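Local coordinates for prephenate dehydrogenase (Aquifex aeolicus, PDB 2G5C), which probably catalyses the NAD-dependent oxidative decarboxylation of prephenate to 4-hydroxyphenylpyruvate, a step of tyrosine biosynthesis, at residues Y104-V115 with T146-V157. Sequence-based numbering, arbitrary orientation.
Sequences YDLENILGKRFV and TKKTDKKRLKLV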
# COMPACT_ATOMS: atom_id res chain seq x y z
N TYR A 104 17.78 -10.45 24.65
CA TYR A 104 18.22 -11.25 25.79
C TYR A 104 19.47 -12.06 25.45
O TYR A 104 20.34 -12.25 26.30
CB TYR A 104 17.10 -12.17 26.27
CG TYR A 104 15.85 -11.42 26.67
CD1 TYR A 104 15.87 -10.49 27.71
CD2 TYR A 104 14.65 -11.62 25.99
CE1 TYR A 104 14.73 -9.77 28.06
CE2 TYR A 104 13.50 -10.90 26.33
CZ TYR A 104 13.55 -9.97 27.36
OH TYR A 104 12.43 -9.24 27.68
N ASP A 105 19.55 -12.53 24.22
CA ASP A 105 20.72 -13.31 23.81
C ASP A 105 21.95 -12.40 23.76
O ASP A 105 23.04 -12.81 24.16
CB ASP A 105 20.51 -13.96 22.44
CG ASP A 105 19.39 -14.98 22.45
OD1 ASP A 105 19.16 -15.61 23.50
OD2 ASP A 105 18.74 -15.15 21.40
N LEU A 106 21.76 -11.17 23.29
CA LEU A 106 22.87 -10.23 23.21
C LEU A 106 23.32 -9.80 24.60
O LEU A 106 24.51 -9.56 24.82
CB LEU A 106 22.50 -9.02 22.35
CG LEU A 106 22.28 -9.34 20.86
CD1 LEU A 106 22.05 -8.05 20.08
CD2 LEU A 106 23.50 -10.07 20.31
N GLU A 107 22.37 -9.69 25.53
CA GLU A 107 22.71 -9.31 26.91
C GLU A 107 23.50 -10.44 27.56
O GLU A 107 24.42 -10.19 28.32
CB GLU A 107 21.45 -9.05 27.74
CG GLU A 107 20.57 -7.89 27.31
CD GLU A 107 19.47 -7.59 28.32
OE1 GLU A 107 18.82 -8.54 28.80
OE2 GLU A 107 19.25 -6.40 28.62
N ASN A 108 23.13 -11.68 27.27
CA ASN A 108 23.82 -12.83 27.84
C ASN A 108 25.23 -12.99 27.29
O ASN A 108 26.06 -13.66 27.90
CB ASN A 108 23.04 -14.13 27.58
CG ASN A 108 21.71 -14.17 28.31
OD1 ASN A 108 21.59 -13.67 29.42
ND2 ASN A 108 20.72 -14.80 27.69
N ILE A 109 25.50 -12.38 26.14
CA ILE A 109 26.81 -12.48 25.51
C ILE A 109 27.71 -11.27 25.76
O ILE A 109 28.92 -11.41 25.96
CB ILE A 109 26.68 -12.66 23.98
CG1 ILE A 109 26.00 -13.99 23.67
CG2 ILE A 109 28.06 -12.62 23.33
CD1 ILE A 109 25.75 -14.22 22.19
N LEU A 110 27.12 -10.08 25.74
CA LEU A 110 27.89 -8.85 25.95
C LEU A 110 27.79 -8.30 27.36
O LEU A 110 28.58 -7.45 27.75
CB LEU A 110 27.45 -7.79 24.95
CG LEU A 110 27.67 -8.16 23.48
CD1 LEU A 110 27.05 -7.10 22.59
CD2 LEU A 110 29.17 -8.29 23.21
N GLY A 111 26.80 -8.76 28.11
CA GLY A 111 26.62 -8.30 29.47
C GLY A 111 26.02 -6.91 29.60
O GLY A 111 25.16 -6.52 28.81
N LYS A 112 26.48 -6.17 30.60
CA LYS A 112 26.00 -4.82 30.87
C LYS A 112 26.29 -3.84 29.74
O LYS A 112 25.83 -2.70 29.77
CB LYS A 112 26.62 -4.30 32.17
CG LYS A 112 26.35 -5.17 33.38
CD LYS A 112 24.91 -5.04 33.87
CE LYS A 112 24.62 -3.65 34.42
NZ LYS A 112 23.30 -3.58 35.12
N ARG A 113 27.05 -4.28 28.75
CA ARG A 113 27.40 -3.41 27.64
C ARG A 113 26.29 -3.17 26.62
O ARG A 113 26.20 -2.10 26.03
CB ARG A 113 28.63 -3.95 26.92
CG ARG A 113 29.91 -3.78 27.72
CD ARG A 113 31.11 -4.41 27.03
NE ARG A 113 30.99 -5.86 26.96
CZ ARG A 113 32.03 -6.68 26.91
NH1 ARG A 113 33.27 -6.20 26.92
NH2 ARG A 113 31.83 -7.99 26.85
N PHE A 114 25.43 -4.17 26.43
CA PHE A 114 24.37 -4.06 25.43
C PHE A 114 23.07 -3.33 25.76
O PHE A 114 22.49 -3.49 26.84
CB PHE A 114 24.01 -5.45 24.90
CG PHE A 114 23.03 -5.41 23.77
CD1 PHE A 114 23.43 -4.98 22.51
CD2 PHE A 114 21.70 -5.76 23.97
CE1 PHE A 114 22.51 -4.88 21.47
CE2 PHE A 114 20.77 -5.67 22.93
CZ PHE A 114 21.18 -5.23 21.68
N VAL A 115 22.62 -2.55 24.78
CA VAL A 115 21.37 -1.80 24.85
C VAL A 115 20.69 -1.95 23.48
O VAL A 115 21.25 -1.54 22.46
CB VAL A 115 21.62 -0.30 25.10
CG1 VAL A 115 20.29 0.44 25.16
CG2 VAL A 115 22.40 -0.12 26.40
N THR A 146 15.74 -3.66 29.54
CA THR A 146 15.21 -4.73 30.38
C THR A 146 15.64 -4.44 31.81
O THR A 146 16.08 -3.33 32.12
CB THR A 146 15.79 -6.10 29.97
OG1 THR A 146 17.19 -6.13 30.26
CG2 THR A 146 15.57 -6.36 28.49
N LYS A 147 15.51 -5.43 32.69
CA LYS A 147 15.90 -5.23 34.08
C LYS A 147 17.42 -5.28 34.22
O LYS A 147 17.99 -4.62 35.08
CB LYS A 147 15.26 -6.31 34.97
CG LYS A 147 15.38 -6.03 36.46
CD LYS A 147 14.59 -7.04 37.28
CE LYS A 147 14.62 -6.71 38.77
NZ LYS A 147 13.78 -7.65 39.55
N LYS A 148 18.07 -6.05 33.35
CA LYS A 148 19.52 -6.18 33.37
C LYS A 148 20.21 -5.02 32.65
O LYS A 148 21.44 -4.90 32.69
CB LYS A 148 19.95 -7.49 32.71
CG LYS A 148 19.31 -8.73 33.32
CD LYS A 148 19.84 -9.99 32.67
CE LYS A 148 19.16 -11.23 33.25
NZ LYS A 148 19.73 -12.49 32.68
N THR A 149 19.42 -4.17 32.00
CA THR A 149 19.97 -3.02 31.28
C THR A 149 20.61 -2.00 32.20
O THR A 149 20.09 -1.70 33.28
CB THR A 149 18.87 -2.32 30.45
OG1 THR A 149 18.30 -3.24 29.52
CG2 THR A 149 19.45 -1.14 29.69
N ASP A 150 21.75 -1.46 31.77
CA ASP A 150 22.49 -0.47 32.55
C ASP A 150 21.92 0.93 32.33
O ASP A 150 22.00 1.48 31.23
CB ASP A 150 23.97 -0.53 32.16
CG ASP A 150 24.80 0.54 32.85
OD1 ASP A 150 24.53 0.82 34.04
OD2 ASP A 150 25.72 1.07 32.21
N LYS A 151 21.35 1.50 33.39
CA LYS A 151 20.75 2.83 33.32
C LYS A 151 21.65 3.89 32.71
O LYS A 151 21.18 4.75 31.95
CB LYS A 151 20.31 3.29 34.72
CG LYS A 151 18.95 2.76 35.15
CD LYS A 151 17.85 3.27 34.23
CE LYS A 151 16.48 2.75 34.66
NZ LYS A 151 15.41 3.14 33.69
N LYS A 152 22.94 3.85 33.03
CA LYS A 152 23.88 4.82 32.49
C LYS A 152 24.04 4.64 30.98
O LYS A 152 24.08 5.62 30.24
CB LYS A 152 25.23 4.68 33.19
CG LYS A 152 25.17 4.86 34.70
CD LYS A 152 24.55 6.21 35.07
CE LYS A 152 24.41 6.37 36.58
NZ LYS A 152 25.73 6.31 37.27
N ARG A 153 24.12 3.39 30.54
CA ARG A 153 24.27 3.10 29.11
C ARG A 153 22.98 3.39 28.35
O ARG A 153 23.02 3.79 27.18
CB ARG A 153 24.68 1.65 28.90
CG ARG A 153 26.15 1.37 29.22
CD ARG A 153 26.52 -0.05 28.82
NE ARG A 153 27.97 -0.27 28.83
CZ ARG A 153 28.71 -0.36 29.93
NH1 ARG A 153 28.15 -0.24 31.12
NH2 ARG A 153 30.01 -0.57 29.83
N LEU A 154 21.84 3.20 29.00
CA LEU A 154 20.55 3.47 28.35
C LEU A 154 20.43 4.96 28.07
O LEU A 154 20.12 5.38 26.95
CB LEU A 154 19.39 3.04 29.25
CG LEU A 154 17.99 3.35 28.69
CD1 LEU A 154 17.76 2.53 27.42
CD2 LEU A 154 16.93 3.05 29.72
N LYS A 155 20.69 5.77 29.10
CA LYS A 155 20.62 7.21 28.98
C LYS A 155 21.58 7.71 27.92
O LYS A 155 21.26 8.61 27.15
CB LYS A 155 20.95 7.87 30.33
CG LYS A 155 19.95 7.58 31.44
CD LYS A 155 20.27 8.38 32.69
CE LYS A 155 19.32 8.04 33.83
NZ LYS A 155 17.89 8.32 33.48
N LEU A 156 22.77 7.11 27.87
CA LEU A 156 23.77 7.48 26.89
C LEU A 156 23.20 7.29 25.48
O LEU A 156 23.06 8.25 24.72
CB LEU A 156 25.02 6.63 27.06
CG LEU A 156 26.12 6.76 25.99
CD1 LEU A 156 26.67 8.17 25.99
CD2 LEU A 156 27.22 5.75 26.28
N VAL A 157 22.88 6.05 25.15
CA VAL A 157 22.33 5.70 23.84
C VAL A 157 21.12 6.56 23.49
O VAL A 157 20.94 6.94 22.33
CB VAL A 157 21.94 4.20 23.79
CG1 VAL A 157 21.29 3.87 22.46
CG2 VAL A 157 23.18 3.35 23.99
O HOH W 1 23.31 -2.17 29.40
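E107, a buried carboxylate on helix 101-110, meets the hydroxyl of T146 from the opposite direction and shows how a loop hydroxyl can serve a buried carboxylate oxygen. T146 OG1 donates to the syn lone pair of E107 OE2 at 2.6 Å, and T149 OG1 lies 3.4 Å from the same OE2, at best a weak second bond. The loop itself fixes this second hydroxyl: T146 N donates to T149 OG1 at 2.6 Å, almost straight at 176°. With chi1 at 67°, T146 sets OG1 between its own N and carbonyl carbon, which turns CG2 toward Y104, where it meets CE1 obliquely at 3.5 Å; the phenol's OH is bonded to E174. Further along, K112, bent at chi2 and chi3, curls its amine back to make a weak bond to K148 O. One water joins the two backbones, donating to K112 O (2.6 Å) and F114 O while accepting from D150 N. D150 is the N-cap of helix 151-163: its OD2 takes a weak bond from R153 N and a salt bridge from R153 NH1 at 3.0 Å, the latter arriving from above the carboxylate plane. The R153 guanidinium lays one face over the K112-R113 peptide, and its NH2 reaches A90 O. On the apolar side, V115 CG2 packs on R153 CB, CG1 on L154 CD1 at 4.0 Å, and CB on V157 CG2. Away from the NAD pocket, helices 101-110 and 151-163 are thereby set beside strand 114-120 in the mixed sheet of the Rossmann-type nucleotide-binding domain.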